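Local coordinates for extracellular haem-binding protein (Streptomyces reticuli, PDB 3FPW), which binds and degrades haem outside the cell and, as an oligomer, interacts with its cognate two-component sensor kinase, at the interface of chains A and B and the interface of chains A and C. Coordinates in Å, arbitrary orientation; residue numbers count along the deposited sequence, not the author numbering. Chains: chain A/B/C, Extracellular haem-binding protein.

Contact 1: the interface of chains A and B. Residues chain A 61-66; chain B 58-62, 64.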
# COMPACT_ATOMS: atom_id res chain seq x y z
N GLN A 61 -11.31 5.07 -30.71
CA GLN A 61 -10.25 4.07 -30.81
C GLN A 61 -8.94 4.60 -30.27
O GLN A 61 -8.68 5.79 -30.35
CB GLN A 61 -10.01 3.70 -32.28
CG GLN A 61 -11.26 3.28 -33.02
CD GLN A 61 -11.35 1.79 -33.17
OE1 GLN A 61 -10.76 1.21 -34.08
NE2 GLN A 61 -12.10 1.16 -32.28
N SER A 62 -8.11 3.72 -29.72
CA SER A 62 -6.73 4.12 -29.44
C SER A 62 -5.78 3.12 -30.10
O SER A 62 -6.18 2.02 -30.45
CB SER A 62 -6.51 4.16 -27.95
OG SER A 62 -6.80 2.89 -27.44
N THR A 63 -4.51 3.50 -30.23
CA THR A 63 -3.48 2.71 -30.92
C THR A 63 -2.43 2.23 -29.92
O THR A 63 -2.08 2.95 -28.97
CB THR A 63 -2.81 3.54 -32.02
OG1 THR A 63 -3.80 3.92 -32.99
CG2 THR A 63 -1.68 2.74 -32.71
N HIS A 64 -1.96 1.01 -30.12
CA HIS A 64 -1.00 0.36 -29.21
C HIS A 64 0.05 -0.42 -29.96
O HIS A 64 -0.20 -0.89 -31.08
CB HIS A 64 -1.77 -0.65 -28.38
CG HIS A 64 -2.93 -0.03 -27.69
ND1 HIS A 64 -2.82 0.53 -26.44
CD2 HIS A 64 -4.20 0.19 -28.10
CE1 HIS A 64 -3.99 1.05 -26.09
NE2 HIS A 64 -4.84 0.86 -27.09
N LEU A 65 1.21 -0.59 -29.34
CA LEU A 65 2.13 -1.64 -29.76
C LEU A 65 1.46 -2.98 -29.50
O LEU A 65 0.77 -3.18 -28.48
CB LEU A 65 3.44 -1.59 -28.96
CG LEU A 65 4.35 -0.38 -29.06
CD1 LEU A 65 5.62 -0.64 -28.27
CD2 LEU A 65 4.66 -0.11 -30.52
N THR A 66 1.64 -3.91 -30.43
CA THR A 66 1.28 -5.29 -30.18
C THR A 66 2.23 -5.86 -29.14
O THR A 66 3.35 -5.36 -28.96
CB THR A 66 1.40 -6.12 -31.47
OG1 THR A 66 2.76 -6.12 -31.92
CG2 THR A 66 0.48 -5.55 -32.58
N GLU B 58 3.29 -3.54 -36.42
CA GLU B 58 3.69 -3.46 -35.00
C GLU B 58 2.60 -2.81 -34.15
O GLU B 58 2.79 -2.64 -32.94
CB GLU B 58 4.98 -2.66 -34.86
CG GLU B 58 6.20 -3.39 -35.42
CD GLU B 58 7.35 -2.45 -35.68
OE1 GLU B 58 7.11 -1.24 -35.89
OE2 GLU B 58 8.51 -2.93 -35.72
N LEU B 59 1.50 -2.41 -34.77
CA LEU B 59 0.47 -1.63 -34.08
C LEU B 59 -0.85 -2.39 -34.10
O LEU B 59 -1.13 -3.16 -35.03
CB LEU B 59 0.28 -0.26 -34.73
CG LEU B 59 1.51 0.66 -34.74
CD1 LEU B 59 1.22 1.92 -35.54
CD2 LEU B 59 1.88 1.04 -33.31
N THR B 60 -1.65 -2.15 -33.07
CA THR B 60 -3.00 -2.69 -33.04
C THR B 60 -3.92 -1.63 -32.42
O THR B 60 -3.45 -0.69 -31.78
CB THR B 60 -3.06 -4.05 -32.32
OG1 THR B 60 -4.40 -4.56 -32.40
CG2 THR B 60 -2.66 -3.94 -30.87
N GLN B 61 -5.22 -1.75 -32.66
CA GLN B 61 -6.18 -0.77 -32.13
C GLN B 61 -7.07 -1.38 -31.07
O GLN B 61 -7.36 -2.57 -31.14
CB GLN B 61 -7.09 -0.26 -33.25
CG GLN B 61 -6.35 0.25 -34.46
CD GLN B 61 -6.30 1.75 -34.48
OE1 GLN B 61 -7.25 2.40 -34.93
NE2 GLN B 61 -5.20 2.31 -34.01
N SER B 62 -7.50 -0.59 -30.11
CA SER B 62 -8.58 -1.04 -29.23
C SER B 62 -9.71 -0.01 -29.24
O SER B 62 -9.50 1.13 -29.63
CB SER B 62 -8.04 -1.24 -27.83
OG SER B 62 -7.51 -0.02 -27.41
N HIS B 64 -12.99 1.99 -27.19
CA HIS B 64 -13.37 2.52 -25.87
C HIS B 64 -14.64 3.35 -25.93
O HIS B 64 -14.94 3.94 -26.98
CB HIS B 64 -12.27 3.47 -25.42
CG HIS B 64 -10.93 2.82 -25.45
ND1 HIS B 64 -10.44 2.13 -24.37
CD2 HIS B 64 -10.03 2.67 -26.45
CE1 HIS B 64 -9.26 1.61 -24.69
NE2 HIS B 64 -9.00 1.92 -25.95
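Strand 59-65 of chain A runs antiparallel to the same strand of chain B about a two-fold axis at the paired A:Ser62 and B:Ser62, where A:Ser62 N bonds B:Ser62 O at 2.9 Å and the reverse pair mirrors it, each amide lying in the plane of the carbonyl it meets. In this HbpS-like protein the intermolecular β-ribbon continues through A:His64, whose N and O both bond B:Thr60; A:His64 N sits nearly on the extended B:Thr60 C=O axis (167°). At the ribbon's end A:Thr66 N reaches B:Glu58 O at 3.0 Å, coming from above the carbonyl plane.

On one face the two serines and two histidines form a compact polar cluster. Each serine holds OG in the crowded position between its backbone N and carbonyl carbon (chi1 58°), which brings the two hydroxyls together, A:Ser62 OG to B:Ser62 OG at 3.0 Å, close enough for a hydrogen bond. A:Ser62 OG also bonds the imidazole nitrogen B:His64 NE2 at 2.8 Å and the NE2 of its own chain's A:His64. The rings reach in tip first from opposite ends, with A:His64 NE2 and B:His64 NE2 4.4 Å apart, a proximity that would probably disfavour protonating both.

On the opposite face A:Gln61 and B:Gln61, each bent at chi2, cross at about a right angle with their amide planes 78° apart, their acceptor oxygens OE1 coming nearest each other without bonding. Farther along, A:Thr63 CG2 packs on B:Leu59 CD2 at 4.0 Å.

Contact 2: the interface of chains A and C. Residues chain A 115, 137, 144, 150-152; chain C 142-143, 145-146.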
# COMPACT_ATOMS: atom_id res chain seq x y z
N SER A 115 12.40 0.63 -11.16
CA SER A 115 12.97 1.82 -11.76
C SER A 115 12.66 1.84 -13.26
O SER A 115 12.24 2.86 -13.78
CB SER A 115 14.48 1.87 -11.53
OG SER A 115 15.07 3.03 -12.11
N LEU A 137 12.64 19.69 -13.94
CA LEU A 137 12.53 19.84 -12.50
C LEU A 137 13.17 21.14 -11.99
O LEU A 137 12.87 21.61 -10.89
CB LEU A 137 13.15 18.64 -11.80
CG LEU A 137 12.42 17.32 -12.06
CD1 LEU A 137 13.12 16.18 -11.35
CD2 LEU A 137 10.96 17.41 -11.63
N LYS A 144 7.95 15.80 -9.90
CA LYS A 144 8.38 14.48 -9.44
C LYS A 144 7.53 13.93 -8.29
O LYS A 144 7.69 12.78 -7.88
CB LYS A 144 9.87 14.49 -9.08
CG LYS A 144 10.18 15.21 -7.79
CD LYS A 144 11.69 15.19 -7.55
CE LYS A 144 12.08 16.23 -6.50
NZ LYS A 144 11.34 16.04 -5.22
N LEU A 150 9.18 8.63 -12.35
CA LEU A 150 10.60 8.63 -12.01
C LEU A 150 11.31 9.48 -13.04
O LEU A 150 11.44 9.08 -14.19
CB LEU A 150 11.15 7.20 -11.99
CG LEU A 150 12.63 7.11 -11.64
CD1 LEU A 150 12.97 7.86 -10.37
CD2 LEU A 150 13.03 5.62 -11.53
N PHE A 151 11.74 10.66 -12.62
CA PHE A 151 12.32 11.64 -13.53
C PHE A 151 13.84 11.46 -13.59
O PHE A 151 14.63 12.26 -13.06
CB PHE A 151 11.96 13.03 -13.03
CG PHE A 151 10.57 13.44 -13.39
CD1 PHE A 151 9.47 12.94 -12.70
CD2 PHE A 151 10.34 14.31 -14.45
CE1 PHE A 151 8.17 13.32 -13.04
CE2 PHE A 151 9.03 14.68 -14.80
CZ PHE A 151 7.95 14.19 -14.10
N LEU A 152 14.26 10.37 -14.21
CA LEU A 152 15.64 9.94 -14.18
C LEU A 152 15.91 9.29 -15.53
O LEU A 152 15.11 8.45 -15.99
CB LEU A 152 15.82 8.93 -13.05
CG LEU A 152 17.18 8.27 -12.90
CD1 LEU A 152 18.25 9.32 -12.51
CD2 LEU A 152 17.07 7.16 -11.87
N THR C 142 17.50 12.74 -8.52
CA THR C 142 16.31 11.87 -8.56
C THR C 142 16.63 10.39 -8.36
O THR C 142 15.74 9.56 -8.45
CB THR C 142 15.48 12.11 -9.84
OG1 THR C 142 16.28 11.85 -10.99
CG2 THR C 142 15.01 13.58 -9.88
N LEU C 143 17.89 10.06 -8.11
CA LEU C 143 18.23 8.69 -7.72
C LEU C 143 17.36 8.30 -6.52
O LEU C 143 16.90 7.16 -6.42
CB LEU C 143 19.70 8.57 -7.35
CG LEU C 143 20.67 8.55 -8.53
CD1 LEU C 143 22.08 8.60 -8.00
CD2 LEU C 143 20.48 7.33 -9.39
N ASP C 145 14.44 8.89 -5.82
CA ASP C 145 13.04 8.62 -6.15
C ASP C 145 12.82 7.16 -6.54
O ASP C 145 11.69 6.70 -6.71
CB ASP C 145 12.58 9.59 -7.24
CG ASP C 145 12.51 11.03 -6.72
OD1 ASP C 145 12.06 11.22 -5.57
OD2 ASP C 145 12.91 11.95 -7.44
N ILE C 146 13.91 6.42 -6.66
CA ILE C 146 13.83 5.00 -6.97
C ILE C 146 13.23 4.28 -5.76
O ILE C 146 13.70 4.43 -4.63
CB ILE C 146 15.20 4.45 -7.33
CG1 ILE C 146 15.67 5.03 -8.66
CG2 ILE C 146 15.21 2.89 -7.36
CD1 ILE C 146 17.14 4.77 -8.98
O HOH W 1 11.55 11.45 -9.91
O HOH W 2 11.59 13.45 -4.15
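C:Thr142, on the 3-10 helix 141-145 of chain C, points its branched tip at the loop of A:Leu150 to A:Leu152 in this contact between HbpS subunits. Its OG1, between the backbone N and the carbonyl carbon (chi1 59°), donates to the backbone oxygen A:Phe151 O at 2.7 Å, approaching from above the carbonyl plane. The other branch, CG2, meets A:Leu137 CD1 tip to tip at 3.5 Å, while A:Leu152 slides past the threonine in the opposite direction and lays its CB and CD1 beside the hydroxyl. An alanine in place of C:Thr142 would lose the hydroxyl bond to the loop and the methyl contact with A:Leu137, and would probably weaken the joint.

A:Leu150 and A:Leu152 both extend CG anti to the backbone N and cross their partners obliquely: A:Leu150 CD1 lies against C:Asp145 CB at 3.6 Å, and A:Leu152 CD2 touches C:Ile146 CD1 at 3.8 Å. The aspartate's carboxylate is linked to chain A through water. C:Asp145 OD2 and A:Phe151 N share water 1, to which the amide points almost straight (175°). Water 2 bonds both A:Lys144 NZ and C:Asp145 OD1, which are probably oppositely charged and 4.9 Å apart; the lysine crosses the aspartate at about a right angle and bends at chi4 (56°). A direct hydrogen bond, apolar contacts and water bridges join the subunits, probably helping to hold the oligomer on which sensor kinase recognition depends.

Contact 1 and contact 2 lie about 29 Å apart between the centres of their C-alpha atoms and share no residue, so chain A meets chains B and C through separate surfaces. Contact 1 uses strand 59-65 of both partners, with flanking loop residues, and belongs to a two-fold interface. In contact 2 the 3-10 helix 141-145 contributes from both chains but in different roles, and the interface is not an exact two-fold. Chain A therefore bridges its two neighbours. Repeated across copies, these two joints probably help to build the eight-chain assembly, consistent with oligomerisation being essential for sensor kinase interaction.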